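Local coordinates for protein phosphoribulokinase 1 (PDB 1A7J) that catalyses the ATP-dependent phosphorylation of D-ribulose 5-phosphate to D-ribulose 1,5-bisphosphate, a step of the Calvin cycle, at residues D64-Y72 against R186-I195; E131-N139 against C194-T202. One frame throughout, in Å; residues are numbered along the deposited sequence.

Contact 1: D64-Y72 against R186-I195. With SO4 (sulfate ion), chain B.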
ATOM      1  N   ASP A  64     -17.490  16.551 -13.518  1.00 57.25           N
ATOM      2  CA  ASP A  64     -16.581  15.427 -13.383  1.00 55.18           C
ATOM      3  C   ASP A  64     -16.306  15.104 -11.919  1.00 55.15           C
ATOM      4  O   ASP A  64     -15.252  15.440 -11.379  1.00 58.54           O
ATOM      5  CB  ASP A  64     -15.277  15.768 -14.104  1.00 56.82           C
ATOM      6  CG  ASP A  64     -14.456  14.553 -14.428  1.00 61.30           C
ATOM      7  OD1 ASP A  64     -14.982  13.664 -15.130  1.00 66.41           O
ATOM      8  OD2 ASP A  64     -13.271  14.507 -14.024  1.00 62.47           O
ATOM      9  N   ALA A  65     -17.240  14.414 -11.282  1.00 52.32           N
ATOM     10  CA  ALA A  65     -17.051  14.032  -9.896  1.00 49.21           C
ATOM     11  C   ALA A  65     -16.450  12.628  -9.818  1.00 45.27           C
ATOM     12  O   ALA A  65     -17.002  11.736  -9.163  1.00 46.98           O
ATOM     13  CB  ALA A  65     -18.385  14.104  -9.146  1.00 53.06           C
ATOM     14  N   THR A  66     -15.345  12.419 -10.536  1.00 35.89           N
ATOM     15  CA  THR A  66     -14.683  11.116 -10.547  1.00 32.41           C
ATOM     16  C   THR A  66     -13.165  11.157 -10.419  1.00 29.01           C
ATOM     17  O   THR A  66     -12.515  10.113 -10.458  1.00 35.07           O
ATOM     18  CB  THR A  66     -15.001  10.313 -11.818  1.00 34.93           C
ATOM     19  OG1 THR A  66     -14.231  10.824 -12.915  1.00 31.81           O
ATOM     20  CG2 THR A  66     -16.498  10.373 -12.140  1.00 37.88           C
ATOM     21  N   PHE A  67     -12.587  12.350 -10.381  1.00 25.82           N
ATOM     22  CA  PHE A  67     -11.143  12.455 -10.210  1.00 22.00           C
ATOM     23  C   PHE A  67     -10.725  12.431  -8.727  1.00 27.56           C
ATOM     24  O   PHE A  67     -11.336  13.113  -7.885  1.00 28.63           O
ATOM     25  CB  PHE A  67     -10.630  13.724 -10.873  1.00 13.67           C
ATOM     26  CG  PHE A  67      -9.143  13.774 -10.993  1.00 14.82           C
ATOM     27  CD1 PHE A  67      -8.471  12.828 -11.757  1.00 15.22           C
ATOM     28  CD2 PHE A  67      -8.414  14.724 -10.294  1.00 15.13           C
ATOM     29  CE1 PHE A  67      -7.111  12.820 -11.816  1.00 11.87           C
ATOM     30  CE2 PHE A  67      -7.047  14.729 -10.341  1.00 12.17           C
ATOM     31  CZ  PHE A  67      -6.390  13.777 -11.097  1.00 12.28           C
ATOM     32  N   SER A  68      -9.710  11.622  -8.411  1.00 21.27           N
ATOM     33  CA  SER A  68      -9.131  11.581  -7.069  1.00 20.10           C
ATOM     34  C   SER A  68      -7.757  10.972  -7.117  1.00 20.39           C
ATOM     35  O   SER A  68      -7.368  10.414  -8.141  1.00 24.00           O
ATOM     36  CB  SER A  68      -9.995  10.747  -6.128  1.00 19.13           C
ATOM     37  OG  SER A  68     -10.099   9.404  -6.576  1.00 26.98           O
ATOM     38  N   HIS A  69      -7.121  10.920  -5.951  1.00 23.97           N
ATOM     39  CA  HIS A  69      -5.786  10.337  -5.771  1.00 26.77           C
ATOM     40  C   HIS A  69      -5.674   8.855  -6.099  1.00 25.94           C
ATOM     41  O   HIS A  69      -4.595   8.290  -6.026  1.00 26.98           O
ATOM     42  CB  HIS A  69      -5.330  10.541  -4.330  1.00 32.49           C
ATOM     43  CG  HIS A  69      -4.547  11.795  -4.124  1.00 34.46           C
ATOM     44  ND1 HIS A  69      -4.835  12.699  -3.125  1.00 35.06           N
ATOM     45  CD2 HIS A  69      -3.509  12.319  -4.822  1.00 34.39           C
ATOM     46  CE1 HIS A  69      -4.015  13.732  -3.221  1.00 33.64           C
ATOM     47  NE2 HIS A  69      -3.201  13.525  -4.242  1.00 30.93           N
ATOM     48  N   PHE A  70      -6.818   8.218  -6.306  1.00 23.00           N
ATOM     49  CA  PHE A  70      -6.902   6.823  -6.677  1.00 16.71           C
ATOM     50  C   PHE A  70      -6.784   6.647  -8.192  1.00 19.72           C
ATOM     51  O   PHE A  70      -6.285   5.617  -8.658  1.00 22.26           O
ATOM     52  CB  PHE A  70      -8.242   6.243  -6.199  1.00 24.60           C
ATOM     53  CG  PHE A  70      -8.318   5.988  -4.705  1.00 23.11           C
ATOM     54  CD1 PHE A  70      -7.168   5.727  -3.963  1.00 25.77           C
ATOM     55  CD2 PHE A  70      -9.555   5.919  -4.071  1.00 18.63           C
ATOM     56  CE1 PHE A  70      -7.245   5.395  -2.611  1.00 21.69           C
ATOM     57  CE2 PHE A  70      -9.647   5.587  -2.721  1.00 22.79           C
ATOM     58  CZ  PHE A  70      -8.488   5.324  -1.990  1.00 18.66           C
ATOM     59  N   SER A  71      -7.306   7.599  -8.967  1.00 18.44           N
ATOM     60  CA  SER A  71      -7.274   7.474 -10.417  1.00 16.26           C
ATOM     61  C   SER A  71      -5.821   7.370 -10.887  1.00 21.87           C
ATOM     62  O   SER A  71      -4.930   7.945 -10.259  1.00 22.98           O
ATOM     63  CB  SER A  71      -7.930   8.686 -11.082  1.00  8.31           C
ATOM     64  OG  SER A  71      -8.870   9.304 -10.242  1.00 15.12           O
ATOM     65  N   TYR A  72      -5.599   6.667 -12.003  1.00 18.77           N
ATOM     66  CA  TYR A  72      -4.277   6.580 -12.646  1.00 13.76           C
ATOM     67  C   TYR A  72      -3.769   7.935 -13.157  1.00 20.48           C
ATOM     68  O   TYR A  72      -2.560   8.153 -13.262  1.00 16.92           O
ATOM     69  CB  TYR A  72      -4.330   5.629 -13.835  1.00 21.62           C
ATOM     70  CG  TYR A  72      -4.861   4.243 -13.554  1.00 21.90           C
ATOM     71  CD1 TYR A  72      -4.388   3.500 -12.493  1.00 15.48           C
ATOM     72  CD2 TYR A  72      -5.741   3.629 -14.431  1.00 18.93           C
ATOM     73  CE1 TYR A  72      -4.770   2.177 -12.316  1.00 21.75           C
ATOM     74  CE2 TYR A  72      -6.125   2.317 -14.263  1.00 20.76           C
ATOM     75  CZ  TYR A  72      -5.640   1.590 -13.202  1.00 21.05           C
ATOM     76  OH  TYR A  72      -6.025   0.274 -13.016  1.00 32.52           O
ATOM     77  N   ARG A 186     -17.104  10.562  -4.572  1.00 24.54           N
ATOM     78  CA  ARG A 186     -16.204  10.936  -5.656  1.00 23.68           C
ATOM     79  C   ARG A 186     -14.994   9.987  -5.723  1.00 25.39           C
ATOM     80  O   ARG A 186     -14.431   9.772  -6.799  1.00 31.58           O
ATOM     81  CB  ARG A 186     -15.751  12.387  -5.473  1.00 15.06           C
ATOM     82  CG  ARG A 186     -14.716  12.882  -6.471  1.00 14.99           C
ATOM     83  CD  ARG A 186     -14.054  14.167  -6.003  1.00 17.24           C
ATOM     84  NE  ARG A 186     -12.733  13.921  -5.427  1.00 25.44           N
ATOM     85  CZ  ARG A 186     -12.292  14.467  -4.296  1.00 32.59           C
ATOM     86  NH1 ARG A 186     -12.979  15.433  -3.696  1.00 39.31           N
ATOM     87  NH2 ARG A 186     -11.135  14.075  -3.777  1.00 42.56           N
ATOM     88  N   ARG A 187     -14.659   9.338  -4.603  1.00 23.82           N
ATOM     89  CA  ARG A 187     -13.511   8.423  -4.562  1.00 14.75           C
ATOM     90  C   ARG A 187     -13.885   7.003  -4.949  1.00 11.46           C
ATOM     91  O   ARG A 187     -13.044   6.268  -5.428  1.00 14.91           O
ATOM     92  CB  ARG A 187     -12.817   8.456  -3.186  1.00  6.58           C
ATOM     93  CG  ARG A 187     -11.933   9.698  -2.990  1.00 14.14           C
ATOM     94  CD  ARG A 187     -11.105   9.713  -1.711  1.00 13.12           C
ATOM     95  NE  ARG A 187     -11.738   8.932  -0.658  1.00 21.96           N
ATOM     96  CZ  ARG A 187     -11.121   7.989   0.055  1.00 25.35           C
ATOM     97  NH1 ARG A 187      -9.799   7.937   0.091  1.00 24.92           N
ATOM     98  NH2 ARG A 187     -11.826   7.191   0.844  1.00 20.42           N
ATOM     99  N   MET A 188     -15.174   6.693  -4.945  1.00 10.07           N
ATOM    100  CA  MET A 188     -15.611   5.334  -5.245  1.00 11.57           C
ATOM    101  C   MET A 188     -15.346   4.952  -6.693  1.00 17.34           C
ATOM    102  O   MET A 188     -15.065   3.791  -7.011  1.00 16.84           O
ATOM    103  CB  MET A 188     -17.087   5.165  -4.930  1.00  8.37           C
ATOM    104  CG  MET A 188     -17.386   5.111  -3.451  1.00 17.59           C
ATOM    105  SD  MET A 188     -16.214   4.087  -2.507  1.00 26.97           S
ATOM    106  CE  MET A 188     -16.825   2.421  -2.925  1.00 19.07           C
ATOM    107  N   HIS A 189     -15.251   5.969  -7.535  1.00 20.43           N
ATOM    108  CA  HIS A 189     -15.262   5.756  -8.960  1.00 22.73           C
ATOM    109  C   HIS A 189     -13.932   5.176  -9.315  1.00 18.78           C
ATOM    110  O   HIS A 189     -13.878   4.036  -9.723  1.00 27.64           O
ATOM    111  CB  HIS A 189     -15.532   7.071  -9.722  1.00 28.55           C
ATOM    112  CG  HIS A 189     -16.945   7.574  -9.593  1.00 31.46           C
ATOM    113  ND1 HIS A 189     -17.965   7.155 -10.420  1.00 33.92           N
ATOM    114  CD2 HIS A 189     -17.525   8.381  -8.667  1.00 33.44           C
ATOM    115  CE1 HIS A 189     -19.109   7.671 -10.004  1.00 34.95           C
ATOM    116  NE2 HIS A 189     -18.868   8.420  -8.944  1.00 30.69           N
ATOM    117  N   ALA A 190     -12.869   5.826  -8.871  1.00 21.44           N
ATOM    118  CA  ALA A 190     -11.512   5.317  -9.080  1.00 20.77           C
ATOM    119  C   ALA A 190     -11.114   4.240  -8.074  1.00 20.08           C
ATOM    120  O   ALA A 190     -10.059   3.643  -8.191  1.00 16.40           O
ATOM    121  CB  ALA A 190     -10.509   6.460  -9.029  1.00 20.93           C
ATOM    122  N   TYR A 191     -11.896   4.089  -7.014  1.00 22.83           N
ATOM    123  CA  TYR A 191     -11.590   3.077  -6.039  1.00 16.70           C
ATOM    124  C   TYR A 191     -11.960   1.763  -6.665  1.00 19.96           C
ATOM    125  O   TYR A 191     -11.095   0.919  -6.863  1.00 27.97           O
ATOM    126  CB  TYR A 191     -12.368   3.301  -4.748  1.00  9.31           C
ATOM    127  CG  TYR A 191     -12.201   2.200  -3.725  1.00  2.00           C
ATOM    128  CD1 TYR A 191     -11.101   2.171  -2.887  1.00  2.51           C
ATOM    129  CD2 TYR A 191     -13.093   1.126  -3.672  1.00  5.87           C
ATOM    130  CE1 TYR A 191     -10.881   1.111  -2.030  1.00  2.38           C
ATOM    131  CE2 TYR A 191     -12.867   0.039  -2.818  1.00  2.00           C
ATOM    132  CZ  TYR A 191     -11.749   0.041  -2.009  1.00  3.26           C
ATOM    133  OH  TYR A 191     -11.451  -1.063  -1.239  1.00  5.54           O
ATOM    134  N   VAL A 192     -13.196   1.644  -7.134  1.00 19.73           N
ATOM    135  CA  VAL A 192     -13.594   0.398  -7.762  1.00 16.68           C
ATOM    136  C   VAL A 192     -12.929   0.205  -9.124  1.00 20.88           C
ATOM    137  O   VAL A 192     -12.744  -0.926  -9.559  1.00 26.50           O
ATOM    138  CB  VAL A 192     -15.129   0.261  -7.907  1.00 16.09           C
ATOM    139  CG1 VAL A 192     -15.848   1.114  -6.882  1.00 19.49           C
ATOM    140  CG2 VAL A 192     -15.558   0.625  -9.284  1.00 19.52           C
ATOM    141  N   HIS A 193     -12.511   1.281  -9.781  1.00 20.00           N
ATOM    142  CA  HIS A 193     -11.895   1.156 -11.114  1.00 19.74           C
ATOM    143  C   HIS A 193     -10.373   0.900 -11.110  1.00 20.91           C
ATOM    144  O   HIS A 193      -9.888   0.133 -11.932  1.00 21.06           O
ATOM    145  CB  HIS A 193     -12.217   2.385 -11.988  1.00 26.64           C
ATOM    146  CG  HIS A 193     -13.584   2.360 -12.612  1.00 34.79           C
ATOM    147  ND1 HIS A 193     -14.477   3.406 -12.499  1.00 36.66           N
ATOM    148  CD2 HIS A 193     -14.182   1.452 -13.423  1.00 36.81           C
ATOM    149  CE1 HIS A 193     -15.561   3.147 -13.209  1.00 37.74           C
ATOM    150  NE2 HIS A 193     -15.407   1.965 -13.778  1.00 33.19           N
ATOM    151  N   CYS A 194      -9.650   1.442 -10.124  1.00 18.32           N
ATOM    152  CA  CYS A 194      -8.186   1.361 -10.083  1.00 12.12           C
ATOM    153  C   CYS A 194      -7.605   0.640  -8.882  1.00 12.46           C
ATOM    154  O   CYS A 194      -6.454   0.223  -8.940  1.00 15.52           O
ATOM    155  CB  CYS A 194      -7.563   2.750 -10.114  1.00 13.50           C
ATOM    156  SG  CYS A 194      -8.368   3.886 -11.192  1.00 16.08           S
ATOM    157  N   ILE A 195      -8.286   0.688  -7.739  1.00 11.75           N
ATOM    158  CA  ILE A 195      -7.790   0.012  -6.540  1.00 11.62           C
ATOM    159  C   ILE A 195      -8.229  -1.438  -6.393  1.00 14.28           C
ATOM    160  O   ILE A 195      -7.401  -2.345  -6.490  1.00 15.87           O
ATOM    161  CB  ILE A 195      -8.129   0.777  -5.253  1.00 12.49           C
ATOM    162  CG1 ILE A 195      -7.557   2.195  -5.339  1.00 15.15           C
ATOM    163  CG2 ILE A 195      -7.501   0.099  -4.051  1.00  8.23           C
ATOM    164  CD1 ILE A 195      -6.073   2.264  -5.647  1.00  6.26           C
TER
HETATM  165  S   SO4 B 401      -8.334  12.525  -2.066  1.00 85.48           S
HETATM  166  O1  SO4 B 401      -8.447  12.828  -3.464  1.00 85.48           O
HETATM  167  O2  SO4 B 401      -7.946  11.151  -1.894  1.00 85.48           O
HETATM  168  O3  SO4 B 401      -7.346  13.381  -1.484  1.00 85.48           O
HETATM  169  O4  SO4 B 401      -9.583  12.752  -1.432  1.00 85.48           O
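Phe-70 lays its ring between several side chains of helix 180-195. Ile-195 covers one face, its CG1 4.1 Å from the ring centroid and displaced toward the rim, while the guanidinium of Arg-187, a catalytic-site residue, turns a face to CE2, the two planes 35° apart. Tyr-191 runs alongside in the same direction, and its CD1 meets Phe-70 CE2 at 3.7 Å. CG anti to the carbonyl carbon (chi1 -75°) swings the Phe-70 ring in beside Tyr-191 and against Ile-195 CG1. Phe-70 CB itself rests on the methyl of Ala-190, which also touches Ser-71 N at the close of the type I turn 68-71. Ser-68 O secures that turn by accepting from both N and OG of Ser-71. Beyond it, Cys-194 SG stands almost exactly over the centre of the Tyr-72 ring, 3.9 Å from its centroid. At the other end, Thr-66 CG2 sits over a face of the His-189 ring. Arg-186 bends at chi3 (101°) and gives NE to Phe-67 O at 2.9 Å; its NH2 makes a weak bond to sulfate O1 (3.0 Å), and His-69 ND1 binds O3 of the same ion (3.1 Å), probably from the crystallisation liquor. Arg-187 also bridges to Glu-161 on helix 158-168, and Phe-67 turns from helix 180-195 onto helix 49-62, placing the loop 64-72 between helices 49-62 and 180-195.

Contact 2: E131-N139 against C194-T202; sequences EGLHGAVVN and CIVPQFSQT
Gln-198 supplies the polar link: its NE2 donates to Leu-133 O at 3.1 Å, arriving in the carbonyl plane on a lone pair, with an N-H...O angle of 137°. The same nitrogen reaches back to Cys-194 O at 2.9 Å along a straighter path (153°), so two carbonyls fix the turn of the amide. Its chain, extended beyond CG, carries the amide away from its own backbone to the loop 133-137, and OE1 hydrogen-bonds to Thr-11 OG1 on the neighbouring strand 7-11. A leucine here would probably leave Leu-133 O, Cys-194 O and Thr-11 OG1 without this shared partner.

These segments adjoin the nucleotide-binding end of a P-loop kinase core. Strand 127-132 lies in the parallel part of the central sheet, beside 7-11, and the loop leaving it meets the end of helix 180-195, where the chain tightens into the 3-10 segment 196-200. Leu-133 also comes near Ser-14, a predicted ATP-binding residue.

The remaining contacts are van der Waals. Ile-195 extends CD1 to Leu-133 CB (4.0 Å) and over one face of the His-134 ring, the two side chains crossing at about a right angle. Gln-198 NE2 approaches His-134 CD2 obliquely at 3.4 Å, the ring and amide planes 35° apart, and Val-137 CG2 lies against the same amide. Farther along, Ala-136 CB meets Gln-201 CB at 3.9 Å. Gln-201 CG lies 3.7 Å from Val-138 CG2, and the bend at chi2 keeps CD beside the same methyl.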
ATOM      1  N   GLU A 131       5.797   0.984  -0.873  1.00 19.86           N
ATOM      2  CA  GLU A 131       4.512   1.010  -0.157  1.00 19.28           C
ATOM      3  C   GLU A 131       3.577   2.101  -0.730  1.00 20.29           C
ATOM      4  O   GLU A 131       3.925   3.296  -0.722  1.00 20.99           O
ATOM      5  CB  GLU A 131       4.749   1.247   1.348  1.00 20.85           C
ATOM      6  CG  GLU A 131       3.466   1.271   2.227  1.00 31.35           C
ATOM      7  CD  GLU A 131       3.737   1.376   3.735  1.00 38.22           C
ATOM      8  OE1 GLU A 131       4.763   1.985   4.122  1.00 46.95           O
ATOM      9  OE2 GLU A 131       2.914   0.858   4.533  1.00 38.81           O
ATOM     10  N   GLY A 132       2.411   1.700  -1.248  1.00 17.66           N
ATOM     11  CA  GLY A 132       1.388   2.680  -1.586  1.00 12.21           C
ATOM     12  C   GLY A 132       0.130   2.082  -2.146  1.00 12.19           C
ATOM     13  O   GLY A 132      -0.094   0.900  -1.977  1.00 19.76           O
ATOM     14  N   LEU A 133      -0.685   2.893  -2.816  1.00 14.75           N
ATOM     15  CA  LEU A 133      -1.913   2.414  -3.458  1.00 18.65           C
ATOM     16  C   LEU A 133      -1.800   1.859  -4.881  1.00 18.22           C
ATOM     17  O   LEU A 133      -2.820   1.502  -5.470  1.00 19.46           O
ATOM     18  CB  LEU A 133      -2.984   3.511  -3.490  1.00 17.16           C
ATOM     19  CG  LEU A 133      -3.563   4.257  -2.285  1.00 14.86           C
ATOM     20  CD1 LEU A 133      -2.920   3.863  -1.000  1.00 17.58           C
ATOM     21  CD2 LEU A 133      -3.341   5.722  -2.527  1.00 18.06           C
ATOM     22  N   HIS A 134      -0.604   1.870  -5.472  1.00 21.85           N
ATOM     23  CA  HIS A 134      -0.445   1.401  -6.854  1.00 17.72           C
ATOM     24  C   HIS A 134       0.772   0.506  -7.124  1.00 15.78           C
ATOM     25  O   HIS A 134       1.269   0.471  -8.251  1.00 19.03           O
ATOM     26  CB  HIS A 134      -0.435   2.595  -7.816  1.00 14.49           C
ATOM     27  CG  HIS A 134      -1.755   3.312  -7.929  1.00 15.74           C
ATOM     28  ND1 HIS A 134      -2.011   4.501  -7.282  1.00 13.50           N
ATOM     29  CD2 HIS A 134      -2.862   3.048  -8.669  1.00 22.07           C
ATOM     30  CE1 HIS A 134      -3.210   4.943  -7.619  1.00  8.04           C
ATOM     31  NE2 HIS A 134      -3.749   4.081  -8.459  1.00 15.46           N
ATOM     32  N   GLY A 135       1.062  -0.403  -6.187  1.00 15.36           N
ATOM     33  CA  GLY A 135       2.132  -1.384  -6.354  1.00  7.25           C
ATOM     34  C   GLY A 135       1.819  -2.682  -7.087  1.00 10.26           C
ATOM     35  O   GLY A 135       2.648  -3.588  -7.176  1.00  7.93           O
ATOM     36  N   ALA A 136       0.617  -2.775  -7.637  1.00 11.36           N
ATOM     37  CA  ALA A 136       0.255  -3.922  -8.442  1.00 10.21           C
ATOM     38  C   ALA A 136      -0.714  -3.488  -9.552  1.00 13.09           C
ATOM     39  O   ALA A 136      -1.427  -4.312 -10.146  1.00 17.05           O
ATOM     40  CB  ALA A 136      -0.347  -4.988  -7.570  1.00 11.14           C
ATOM     41  N   VAL A 137      -0.621  -2.224  -9.952  1.00 13.62           N
ATOM     42  CA  VAL A 137      -1.448  -1.772 -11.051  1.00 13.99           C
ATOM     43  C   VAL A 137      -1.186  -2.580 -12.302  1.00 18.44           C
ATOM     44  O   VAL A 137      -0.042  -2.735 -12.741  1.00 17.09           O
ATOM     45  CB  VAL A 137      -1.187  -0.332 -11.387  1.00 12.81           C
ATOM     46  CG1 VAL A 137      -2.071   0.077 -12.504  1.00 13.94           C
ATOM     47  CG2 VAL A 137      -1.460   0.529 -10.213  1.00 15.50           C
ATOM     48  N   VAL A 138      -2.240  -3.137 -12.863  1.00 21.95           N
ATOM     49  CA  VAL A 138      -2.181  -3.554 -14.251  1.00 18.73           C
ATOM     50  C   VAL A 138      -3.286  -2.849 -14.994  1.00 17.42           C
ATOM     51  O   VAL A 138      -4.437  -2.838 -14.567  1.00 22.38           O
ATOM     52  CB  VAL A 138      -2.355  -5.063 -14.412  1.00 17.38           C
ATOM     53  CG1 VAL A 138      -1.883  -5.489 -15.778  1.00 22.85           C
ATOM     54  CG2 VAL A 138      -1.576  -5.794 -13.361  1.00 26.00           C
ATOM     55  N   ASN A 139      -2.884  -2.104 -16.004  1.00 12.56           N
ATOM     56  CA  ASN A 139      -3.837  -1.410 -16.827  1.00 21.15           C
ATOM     57  C   ASN A 139      -3.336  -1.276 -18.257  1.00 27.06           C
ATOM     58  O   ASN A 139      -2.349  -1.892 -18.632  1.00 30.08           O
ATOM     59  CB  ASN A 139      -4.181  -0.064 -16.203  1.00 17.56           C
ATOM     60  CG  ASN A 139      -3.195   0.997 -16.512  1.00 10.95           C
ATOM     61  OD1 ASN A 139      -3.519   2.170 -16.446  1.00 25.09           O
ATOM     62  ND2 ASN A 139      -1.955   0.615 -16.711  1.00 15.88           N
ATOM     63  N   CYS A 194      -9.650   1.442 -10.124  1.00 18.32           N
ATOM     64  CA  CYS A 194      -8.186   1.361 -10.083  1.00 12.12           C
ATOM     65  C   CYS A 194      -7.605   0.640  -8.882  1.00 12.46           C
ATOM     66  O   CYS A 194      -6.454   0.223  -8.940  1.00 15.52           O
ATOM     67  CB  CYS A 194      -7.563   2.750 -10.114  1.00 13.50           C
ATOM     68  SG  CYS A 194      -8.368   3.886 -11.192  1.00 16.08           S
ATOM     69  N   ILE A 195      -8.286   0.688  -7.739  1.00 11.75           N
ATOM     70  CA  ILE A 195      -7.790   0.012  -6.540  1.00 11.62           C
ATOM     71  C   ILE A 195      -8.229  -1.438  -6.393  1.00 14.28           C
ATOM     72  O   ILE A 195      -7.401  -2.345  -6.490  1.00 15.87           O
ATOM     73  CB  ILE A 195      -8.129   0.777  -5.253  1.00 12.49           C
ATOM     74  CG1 ILE A 195      -7.557   2.195  -5.339  1.00 15.15           C
ATOM     75  CG2 ILE A 195      -7.501   0.099  -4.051  1.00  8.23           C
ATOM     76  CD1 ILE A 195      -6.073   2.264  -5.647  1.00  6.26           C
ATOM     77  N   VAL A 196      -9.532  -1.672  -6.312  1.00 10.29           N
ATOM     78  CA  VAL A 196     -10.038  -3.027  -6.162  1.00  8.19           C
ATOM     79  C   VAL A 196      -9.330  -4.097  -7.011  1.00 13.18           C
ATOM     80  O   VAL A 196      -8.871  -5.092  -6.462  1.00 18.40           O
ATOM     81  CB  VAL A 196     -11.545  -3.050  -6.383  1.00  4.59           C
ATOM     82  CG1 VAL A 196     -12.008  -4.398  -6.822  1.00  3.56           C
ATOM     83  CG2 VAL A 196     -12.219  -2.689  -5.116  1.00  6.02           C
ATOM     84  N   PRO A 197      -9.103  -3.862  -8.318  1.00 14.24           N
ATOM     85  CA  PRO A 197      -8.598  -4.928  -9.181  1.00 13.74           C
ATOM     86  C   PRO A 197      -7.224  -5.417  -8.769  1.00 14.83           C
ATOM     87  O   PRO A 197      -6.825  -6.530  -9.111  1.00 25.17           O
ATOM     88  CB  PRO A 197      -8.526  -4.286 -10.562  1.00  8.61           C
ATOM     89  CG  PRO A 197      -9.391  -3.086 -10.493  1.00  2.25           C
ATOM     90  CD  PRO A 197      -9.303  -2.615  -9.076  1.00 12.08           C
ATOM     91  N   GLN A 198      -6.478  -4.553  -8.087  1.00 11.64           N
ATOM     92  CA  GLN A 198      -5.097  -4.836  -7.724  1.00  9.73           C
ATOM     93  C   GLN A 198      -4.981  -5.982  -6.733  1.00  9.81           C
ATOM     94  O   GLN A 198      -3.930  -6.591  -6.602  1.00 16.61           O
ATOM     95  CB  GLN A 198      -4.466  -3.583  -7.129  1.00 10.29           C
ATOM     96  CG  GLN A 198      -4.359  -2.430  -8.089  1.00  3.22           C
ATOM     97  CD  GLN A 198      -3.514  -1.346  -7.526  1.00  9.44           C
ATOM     98  OE1 GLN A 198      -2.596  -1.610  -6.760  1.00 17.03           O
ATOM     99  NE2 GLN A 198      -3.828  -0.104  -7.867  1.00 18.15           N
ATOM    100  N   PHE A 199      -6.059  -6.233  -5.993  1.00 17.11           N
ATOM    101  CA  PHE A 199      -6.075  -7.261  -4.956  1.00 17.79           C
ATOM    102  C   PHE A 199      -6.333  -8.652  -5.557  1.00 20.47           C
ATOM    103  O   PHE A 199      -6.571  -9.612  -4.832  1.00 22.79           O
ATOM    104  CB  PHE A 199      -7.124  -6.919  -3.878  1.00 11.70           C
ATOM    105  CG  PHE A 199      -6.930  -5.561  -3.253  1.00 11.16           C
ATOM    106  CD1 PHE A 199      -5.674  -5.179  -2.774  1.00 18.51           C
ATOM    107  CD2 PHE A 199      -7.938  -4.607  -3.327  1.00 13.52           C
ATOM    108  CE1 PHE A 199      -5.421  -3.856  -2.416  1.00 13.74           C
ATOM    109  CE2 PHE A 199      -7.702  -3.286  -2.964  1.00 12.10           C
ATOM    110  CZ  PHE A 199      -6.439  -2.907  -2.522  1.00  9.89           C
ATOM    111  N   SER A 200      -6.250  -8.753  -6.884  1.00 18.94           N
ATOM    112  CA  SER A 200      -6.209 -10.045  -7.546  1.00 16.24           C
ATOM    113  C   SER A 200      -4.860 -10.248  -8.207  1.00 16.64           C
ATOM    114  O   SER A 200      -4.649 -11.273  -8.848  1.00 26.72           O
ATOM    115  CB  SER A 200      -7.295 -10.137  -8.601  1.00 19.22           C
ATOM    116  OG  SER A 200      -8.501  -9.564  -8.143  1.00 25.97           O
ATOM    117  N   GLN A 201      -4.002  -9.230  -8.148  1.00  9.77           N
ATOM    118  CA  GLN A 201      -2.646  -9.329  -8.657  1.00 12.93           C
ATOM    119  C   GLN A 201      -1.655  -9.757  -7.576  1.00 13.57           C
ATOM    120  O   GLN A 201      -0.554 -10.199  -7.868  1.00 17.16           O
ATOM    121  CB  GLN A 201      -2.211  -7.991  -9.243  1.00 14.29           C
ATOM    122  CG  GLN A 201      -3.075  -7.507 -10.387  1.00 20.74           C
ATOM    123  CD  GLN A 201      -3.259  -8.555 -11.456  1.00 26.81           C
ATOM    124  OE1 GLN A 201      -2.316  -9.263 -11.823  1.00 33.15           O
ATOM    125  NE2 GLN A 201      -4.483  -8.699 -11.931  1.00 34.42           N
ATOM    126  N   THR A 202      -2.031  -9.583  -6.323  1.00 15.98           N
ATOM    127  CA  THR A 202      -1.109  -9.748  -5.206  1.00 12.42           C
ATOM    128  C   THR A 202      -0.898 -11.227  -4.868  1.00 13.77           C
ATOM    129  O   THR A 202      -1.694 -12.061  -5.253  1.00 20.65           O
ATOM    130  CB  THR A 202      -1.651  -8.997  -3.977  1.00  5.91           C
ATOM    131  OG1 THR A 202      -3.066  -9.194  -3.876  1.00 11.14           O
ATOM    132  CG2 THR A 202      -1.426  -7.510  -4.107  1.00  9.18           C
TER

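Both contacts are largely buried and use helix 180-195, sharing Cys-194 and Ile-195, yet they sit in different parts of the fold. The centre of contact 1 lies about 16 Å from the centre of the chain and that of contact 2 about 9 Å, beside the parallel strands. Contact 1 buries about twice the area, through aromatic, sulfur and arginine groups, and reaches an anion and exposed residues such as His-189; contact 2 centres on one buried amide, with aliphatic side chains and the His-134 ring around it and Val-138 at its exposed margin. They join directly: Phe-70 O of contact 1 probably accepts from His-134 NE2 of contact 2 at 3.0 Å, and Tyr-72 packs on Val-137 and Asn-139.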